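Local coordinates for protein AIR2 (Saccharomyces cerevisiae, PDB 3NYB) that acts as a zinc-knuckle subunit of the TRAMP RNA surveillance complex, pairing with its poly(A) RNA polymerase and probably helping to bind RNA, at residues Y48-C52 / C62-S67. Residue numbers count along the deposited sequence, not the author numbering.
Sequences YCYNC and CKEKRS. With ZN (zinc ion), chain D.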
# COMPACT_ATOMS: atom_id res chain seq x y z
N TYR B 48 -8.34 -17.60 8.53
CA TYR B 48 -9.44 -16.64 8.51
C TYR B 48 -10.07 -16.54 7.13
O TYR B 48 -9.38 -16.52 6.12
CB TYR B 48 -8.96 -15.28 8.98
CG TYR B 48 -8.59 -15.26 10.44
CD1 TYR B 48 -7.29 -15.52 10.85
CD2 TYR B 48 -9.53 -14.98 11.42
CE1 TYR B 48 -6.93 -15.51 12.18
CE2 TYR B 48 -9.19 -14.96 12.76
CZ TYR B 48 -7.89 -15.23 13.13
OH TYR B 48 -7.54 -15.21 14.46
N CYS B 49 -11.39 -16.49 7.11
CA CYS B 49 -12.13 -16.49 5.86
C CYS B 49 -12.47 -15.08 5.41
O CYS B 49 -12.98 -14.26 6.18
CB CYS B 49 -13.41 -17.30 6.02
SG CYS B 49 -14.59 -16.99 4.72
N TYR B 50 -12.19 -14.79 4.14
CA TYR B 50 -12.38 -13.45 3.62
C TYR B 50 -13.84 -13.16 3.31
O TYR B 50 -14.23 -12.02 3.09
CB TYR B 50 -11.52 -13.23 2.38
CG TYR B 50 -11.85 -14.08 1.17
CD1 TYR B 50 -13.09 -14.03 0.56
CD2 TYR B 50 -10.88 -14.91 0.61
CE1 TYR B 50 -13.37 -14.79 -0.56
CE2 TYR B 50 -11.16 -15.68 -0.51
CZ TYR B 50 -12.40 -15.62 -1.09
OH TYR B 50 -12.66 -16.39 -2.20
N ASN B 51 -14.65 -14.22 3.32
CA ASN B 51 -16.07 -14.14 2.99
C ASN B 51 -16.93 -13.86 4.21
O ASN B 51 -17.80 -12.99 4.19
CB ASN B 51 -16.51 -15.44 2.33
CG ASN B 51 -17.91 -15.35 1.77
OD1 ASN B 51 -18.69 -16.29 1.88
ND2 ASN B 51 -18.24 -14.21 1.19
N CYS B 52 -16.70 -14.62 5.28
CA CYS B 52 -17.27 -14.33 6.58
C CYS B 52 -16.08 -14.18 7.52
O CYS B 52 -15.09 -14.90 7.39
CB CYS B 52 -18.14 -15.49 7.05
SG CYS B 52 -17.18 -16.85 7.76
N CYS B 62 -15.74 -21.43 1.57
CA CYS B 62 -16.60 -21.11 2.70
C CYS B 62 -18.05 -21.46 2.37
O CYS B 62 -18.40 -21.60 1.20
CB CYS B 62 -16.42 -19.63 3.07
SG CYS B 62 -17.80 -18.77 3.81
N LYS B 63 -18.88 -21.62 3.39
CA LYS B 63 -20.24 -22.15 3.20
C LYS B 63 -21.30 -21.10 2.94
O LYS B 63 -22.31 -21.38 2.28
CB LYS B 63 -20.65 -23.01 4.40
CG LYS B 63 -19.65 -24.10 4.75
CD LYS B 63 -19.19 -24.84 3.51
CE LYS B 63 -18.04 -25.79 3.82
NZ LYS B 63 -17.36 -26.28 2.59
N GLU B 64 -21.09 -19.89 3.44
CA GLU B 64 -22.07 -18.81 3.33
C GLU B 64 -22.21 -18.28 1.91
O GLU B 64 -21.34 -18.51 1.07
CB GLU B 64 -21.70 -17.67 4.27
CG GLU B 64 -21.36 -18.11 5.68
CD GLU B 64 -22.59 -18.30 6.55
OE1 GLU B 64 -23.41 -17.36 6.63
OE2 GLU B 64 -22.74 -19.38 7.16
N LYS B 65 -23.31 -17.58 1.64
CA LYS B 65 -23.45 -16.85 0.38
C LYS B 65 -22.28 -15.88 0.31
O LYS B 65 -21.93 -15.26 1.31
CB LYS B 65 -24.77 -16.08 0.33
CG LYS B 65 -26.00 -16.93 0.06
CD LYS B 65 -27.14 -16.06 -0.45
CE LYS B 65 -28.45 -16.83 -0.49
NZ LYS B 65 -28.97 -17.13 0.88
N ARG B 66 -21.68 -15.74 -0.87
CA ARG B 66 -20.48 -14.92 -0.98
C ARG B 66 -20.77 -13.41 -0.87
O ARG B 66 -21.76 -12.91 -1.40
CB ARG B 66 -19.67 -15.28 -2.24
CG ARG B 66 -20.08 -14.59 -3.52
CD ARG B 66 -18.90 -14.62 -4.50
NE ARG B 66 -17.63 -14.56 -3.77
CZ ARG B 66 -16.44 -14.45 -4.34
NH1 ARG B 66 -16.32 -14.37 -5.66
NH2 ARG B 66 -15.35 -14.41 -3.58
N SER B 67 -19.88 -12.71 -0.18
CA SER B 67 -20.05 -11.29 0.14
C SER B 67 -19.62 -10.36 -0.99
O SER B 67 -19.73 -9.14 -0.88
CB SER B 67 -19.27 -10.95 1.41
OG SER B 67 -19.23 -9.55 1.62
ZN ZN D . -16.67 -18.15 5.86
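This is the core of a CCHC zinc knuckle, a short fold held together by its metal. C49, C52 and C62 are zinc ligands here, and H57 from the intervening loop completes the site. C49 to C52 form the knuckle turn. In it the thiolate of C49 accepts a hydrogen bond from the backbone N of C52 (N to SG 3.2 Å) and a weak one from N of N51. Such bonds help offset the charge on the sulfur.

C62 supplies the last ligand. Its SG and the SG of C52 each lie 2.4 Å from ZN. Its CB also packs against SG of C49 at 3.6 Å. The backbone N of E64 gives a weak hydrogen bond to SG of C62. The side chain of E64 lies at the edge, with CG 4.4 Å from CB of C52. From here the chain curls around the side chain of N51, which has the largest covered area in the contact. K65 turns its side chain away but runs its backbone past N51. The guanidinium of R66 comes close to the ring of Y50. Its NH2 is 3.6 Å from OH of Y50, and it also makes a weak hydrogen bond to N228 of the poly(A) RNA polymerase chain. The OH of Y50 in turn has a weak hydrogen bond to D60. S67 closes the curl and hydrogen-bonds through OG to D233 of the polymerase chain, so this knuckle is part of the heterodimer interface. The closest CA pair is here: CA of N51 is 5.7 Å from CA of S67.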